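Local coordinates for protein phospholipase C-beta (PLC-beta) (Sepia officinalis, PDB 3QR0) that belongs to the beta class of the multidomain phospholipase C family, combining PH, EF-hand-like, TIM-barrel and C2 domains, with a calcium ion bound in the model, at residues G650-K655 / F706-V711; D739-G744 / A765-K770. All blocks are in the same frame, centred on the assembly; numbering follows the deposited sequence.

Contact 1 of 2, residues G650-K655 / F706-V711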
# COMPACT_ATOMS: atom_id res chain seq x y z
N GLY A 650 8.29 -24.05 3.16
CA GLY A 650 7.74 -23.93 1.81
C GLY A 650 8.79 -23.91 0.73
O GLY A 650 9.99 -23.77 1.00
N THR A 651 8.34 -24.09 -0.51
CA THR A 651 9.14 -23.86 -1.69
C THR A 651 8.35 -22.92 -2.57
O THR A 651 7.12 -23.06 -2.69
CB THR A 651 9.44 -25.18 -2.46
OG1 THR A 651 10.04 -26.12 -1.57
CG2 THR A 651 10.39 -24.93 -3.63
N ILE A 652 9.04 -21.95 -3.16
CA ILE A 652 8.44 -20.99 -4.07
C ILE A 652 9.27 -20.98 -5.35
O ILE A 652 10.50 -20.90 -5.30
CB ILE A 652 8.43 -19.56 -3.49
CG1 ILE A 652 7.56 -19.47 -2.23
CG2 ILE A 652 7.96 -18.56 -4.54
CD1 ILE A 652 6.06 -19.52 -2.48
N GLU A 653 8.59 -21.07 -6.49
CA GLU A 653 9.25 -20.93 -7.79
C GLU A 653 8.51 -19.87 -8.59
O GLU A 653 7.28 -19.86 -8.63
CB GLU A 653 9.28 -22.27 -8.54
CG GLU A 653 9.80 -23.43 -7.69
CD GLU A 653 9.98 -24.73 -8.46
OE1 GLU A 653 9.64 -24.78 -9.66
OE2 GLU A 653 10.46 -25.71 -7.84
N ILE A 654 9.26 -18.96 -9.19
CA ILE A 654 8.67 -17.87 -9.94
C ILE A 654 9.31 -17.84 -11.32
O ILE A 654 10.51 -17.60 -11.45
CB ILE A 654 8.88 -16.49 -9.26
CG1 ILE A 654 8.42 -16.52 -7.80
CG2 ILE A 654 8.17 -15.39 -10.04
CD1 ILE A 654 6.93 -16.66 -7.62
N LYS A 655 8.51 -18.13 -12.34
CA LYS A 655 8.94 -18.02 -13.73
C LYS A 655 8.36 -16.75 -14.32
O LYS A 655 7.14 -16.62 -14.42
CB LYS A 655 8.48 -19.24 -14.53
CG LYS A 655 8.96 -19.26 -15.97
CD LYS A 655 8.35 -20.42 -16.74
CE LYS A 655 8.78 -20.38 -18.20
NZ LYS A 655 10.26 -20.38 -18.36
N PHE A 706 12.96 -19.01 -11.48
CA PHE A 706 13.71 -18.63 -10.29
C PHE A 706 13.20 -19.48 -9.13
O PHE A 706 12.02 -19.44 -8.80
CB PHE A 706 13.50 -17.15 -9.95
CG PHE A 706 13.90 -16.18 -11.04
CD1 PHE A 706 13.12 -15.05 -11.29
CD2 PHE A 706 15.06 -16.36 -11.78
CE1 PHE A 706 13.49 -14.14 -12.28
CE2 PHE A 706 15.43 -15.45 -12.76
CZ PHE A 706 14.64 -14.34 -13.01
N VAL A 707 14.10 -20.23 -8.49
CA VAL A 707 13.71 -21.17 -7.44
C VAL A 707 14.14 -20.70 -6.06
O VAL A 707 15.32 -20.44 -5.83
CB VAL A 707 14.35 -22.56 -7.70
CG1 VAL A 707 13.95 -23.55 -6.60
CG2 VAL A 707 13.94 -23.09 -9.08
N PHE A 708 13.18 -20.59 -5.14
CA PHE A 708 13.47 -20.38 -3.73
C PHE A 708 13.24 -21.73 -3.04
O PHE A 708 12.14 -22.01 -2.56
CB PHE A 708 12.56 -19.30 -3.13
CG PHE A 708 12.68 -17.97 -3.82
CD1 PHE A 708 11.93 -17.69 -4.95
CD2 PHE A 708 13.53 -17.00 -3.33
CE1 PHE A 708 12.03 -16.46 -5.58
CE2 PHE A 708 13.64 -15.76 -3.95
CZ PHE A 708 12.89 -15.49 -5.08
N LYS A 709 14.29 -22.54 -3.00
CA LYS A 709 14.17 -23.97 -2.69
C LYS A 709 13.52 -24.24 -1.34
O LYS A 709 12.55 -25.00 -1.26
CB LYS A 709 15.55 -24.63 -2.76
CG LYS A 709 15.56 -26.14 -2.60
CD LYS A 709 14.71 -26.85 -3.64
CE LYS A 709 15.02 -28.33 -3.69
NZ LYS A 709 14.10 -29.05 -4.62
N LYS A 710 14.04 -23.62 -0.29
CA LYS A 710 13.56 -23.87 1.06
C LYS A 710 13.25 -22.56 1.77
O LYS A 710 14.17 -21.84 2.18
CB LYS A 710 14.58 -24.66 1.88
CG LYS A 710 14.11 -25.01 3.28
CD LYS A 710 15.12 -25.86 4.03
CE LYS A 710 14.56 -26.34 5.37
NZ LYS A 710 15.59 -27.07 6.18
N VAL A 711 11.97 -22.26 1.92
CA VAL A 711 11.53 -21.12 2.72
C VAL A 711 11.17 -21.64 4.10
O VAL A 711 10.12 -22.27 4.28
CB VAL A 711 10.33 -20.41 2.08
CG1 VAL A 711 9.96 -19.17 2.89
CG2 VAL A 711 10.63 -20.06 0.63

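Contact 2 of 2, residues D739-G744 / A765-K770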
# COMPACT_ATOMS: atom_id res chain seq x y z
N ASP A 739 1.82 -15.99 2.86
CA ASP A 739 0.56 -16.31 3.53
C ASP A 739 -0.57 -15.99 2.55
O ASP A 739 -0.89 -14.83 2.32
CB ASP A 739 0.43 -15.49 4.82
CG ASP A 739 -0.86 -15.78 5.60
OD1 ASP A 739 -1.18 -14.99 6.52
OD2 ASP A 739 -1.55 -16.79 5.31
N GLY A 740 -1.15 -17.02 1.96
CA GLY A 740 -2.27 -16.86 1.03
C GLY A 740 -1.91 -16.66 -0.43
O GLY A 740 -2.79 -16.44 -1.26
N ILE A 741 -0.62 -16.73 -0.78
CA ILE A 741 -0.22 -16.59 -2.18
C ILE A 741 -0.92 -17.65 -3.04
O ILE A 741 -1.12 -18.79 -2.61
CB ILE A 741 1.33 -16.67 -2.38
CG1 ILE A 741 1.71 -16.18 -3.78
CG2 ILE A 741 1.85 -18.08 -2.12
CD1 ILE A 741 3.19 -15.98 -3.99
N LYS A 742 -1.32 -17.24 -4.24
CA LYS A 742 -2.03 -18.12 -5.16
C LYS A 742 -1.09 -18.53 -6.27
O LYS A 742 -0.55 -17.68 -6.97
CB LYS A 742 -3.21 -17.38 -5.78
CG LYS A 742 -4.30 -16.96 -4.84
CD LYS A 742 -5.47 -16.49 -5.67
CE LYS A 742 -6.56 -15.85 -4.88
NZ LYS A 742 -7.61 -15.44 -5.83
N PRO A 743 -0.89 -19.85 -6.46
CA PRO A 743 0.05 -20.32 -7.47
C PRO A 743 -0.53 -20.36 -8.88
O PRO A 743 -1.67 -19.95 -9.11
CB PRO A 743 0.38 -21.73 -6.98
CG PRO A 743 -0.89 -22.19 -6.36
CD PRO A 743 -1.51 -20.97 -5.73
N GLY A 744 0.28 -20.84 -9.82
CA GLY A 744 -0.15 -21.07 -11.19
C GLY A 744 0.18 -19.92 -12.12
O GLY A 744 1.02 -19.08 -11.81
N ALA A 765 3.33 -14.38 -15.15
CA ALA A 765 4.27 -15.30 -14.53
C ALA A 765 3.61 -16.64 -14.19
O ALA A 765 2.38 -16.73 -14.12
CB ALA A 765 4.84 -14.68 -13.26
N HIS A 766 4.42 -17.67 -13.99
CA HIS A 766 3.96 -18.91 -13.39
C HIS A 766 4.56 -19.05 -11.99
O HIS A 766 5.76 -18.84 -11.79
CB HIS A 766 4.33 -20.13 -14.23
CG HIS A 766 3.73 -21.41 -13.71
ND1 HIS A 766 4.36 -22.20 -12.77
CD2 HIS A 766 2.56 -22.03 -13.99
CE1 HIS A 766 3.61 -23.25 -12.51
NE2 HIS A 766 2.50 -23.17 -13.23
N ILE A 767 3.71 -19.41 -11.04
CA ILE A 767 4.09 -19.47 -9.63
C ILE A 767 3.87 -20.88 -9.11
O ILE A 767 2.78 -21.43 -9.22
CB ILE A 767 3.26 -18.49 -8.79
CG1 ILE A 767 3.45 -17.06 -9.30
CG2 ILE A 767 3.62 -18.62 -7.30
CD1 ILE A 767 2.56 -16.04 -8.61
N VAL A 768 4.93 -21.48 -8.56
CA VAL A 768 4.78 -22.70 -7.78
C VAL A 768 4.86 -22.31 -6.31
O VAL A 768 5.77 -21.58 -5.92
CB VAL A 768 5.88 -23.72 -8.10
CG1 VAL A 768 5.89 -24.84 -7.08
CG2 VAL A 768 5.68 -24.27 -9.51
N ALA A 769 3.89 -22.77 -5.53
CA ALA A 769 3.90 -22.58 -4.08
C ALA A 769 3.37 -23.85 -3.44
O ALA A 769 2.23 -24.24 -3.67
CB ALA A 769 3.06 -21.39 -3.66
N LYS A 770 4.22 -24.49 -2.64
CA LYS A 770 3.88 -25.77 -2.04
C LYS A 770 4.73 -26.00 -0.82
O LYS A 770 5.70 -25.27 -0.57
CB LYS A 770 4.10 -26.90 -3.04
CG LYS A 770 5.51 -26.98 -3.59
CD LYS A 770 5.67 -28.15 -4.55
CE LYS A 770 7.05 -28.19 -5.16
NZ LYS A 770 7.10 -29.11 -6.33

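Contact 1 of 2, residues G650-K655 / F706-V711
With chi1 of -59° in both, Phe706 and Phe708 turn CG beside their own backbone N, anti to the carbonyl carbon, and, being two residues apart on the strand, they share one face of the sheet; Ile652 and Ile654, whose CG1 atoms take the equivalent position, join them there. The sheet is one of the two in the C2-domain beta sandwich, and 706-711 is one of its two edge strands, running antiparallel to 650-655. Ile652 with Phe708 and Ile654 with Phe706 are hydrogen-bonded pairs. Phe708 N lies nearly on the extended C=O axis of Ile652, 2.7 Å from its O, although the N-H...O angle is somewhat bent (158°), and the same carbonyl oxygen lies in the plane of the Phe708 ring, at its edge. Ile652 crosses that ring obliquely, its CG2 4.1 Å from Phe708 CD1, while Ile654 CG1 comes to the ring edge. Beyond the contact Phe708 meets Phe687 edge-to-face and reaches Val673 and Met675 of strand 669-676, so this face is turned to the other sheet. Glu653 and Val707 occupy the reverse face. Between Gly650 and Ile652 a beta bulge shifts the register by one, and Gly650 pairs with Val711. The Lys709 carbonyl is taken up by a side chain: Thr651 OG1, placed beside its own backbone N, donates to Lys709 O at 2.8 Å.

Contact 2 of 2, residues D739-G744 / A765-K770
Gly744 and Ile767 face each other as an antiparallel hydrogen-bonded pair, and here the contact is at its tightest. The Gly744 N-H points at Ile767 O over only 2.6 Å from N to O, practically straight at 178° and on a lone pair in the carbonyl plane. The return bond, from Ile767 N to Gly744 O, is more bent, at 149°, and its donor stands above the carbonyl plane. The same Ile767 oxygen is approached by a carbon, Pro743 CB, at 3.3 Å. Gly744 has a positive phi of 96°, where a beta carbon would be jammed against the carbonyl oxygen of Pro743. Its CA lies off-centre over the His766 ring, in a CH-pi contact 4.3 Å from the centroid, and Tyr745 meets that ring edge-to-face.

In the C2 sandwich, 739-744 belongs to the connection that leaves strand 730-737 of one sheet and enters strand 746-751 of the other, where it adjoins strand 761-771. Apolar side chains fill the inner part of this crossing. Ile741 CG1 is anti to the backbone N, which puts CG2 in the crowded position between N and the carbonyl carbon; this methyl meets Ala769 CB at 3.8 Å. Ile741 CD1 packs against Ile767 CG2, while Pro743 CB also approaches Ala769 CB.

The other side is looser. Lys742 turns its beta carbon away from the strand, and its extended chain carries NZ to the carbonyl oxygen of Asn312 and to a glycerol molecule, probably from the crystallisation liquor.

Both contacts reach the same C2-domain sheet, contact 1 through two of its strands, contact 2 through one strand and an incoming loop. Their centres are 10 Å apart, and backbone bonds, such as that from Val768 N to Glu653 O, together with packing of Ile652 on Ala769, connect them. Contact 1 is regular strand pairing at a sheet edge, resting on backbone hydrogen bonds, with isoleucines beside phenylalanine rings on the inward face and partly exposed or exposed Glu653, Val707 and Lys709 on the outer side. Contact 2 is more buried yet less regular: one bridging pair where an intersheet connection meets a strand, the positive phi of Gly744, and aliphatic side chains (isoleucine, proline and alanine).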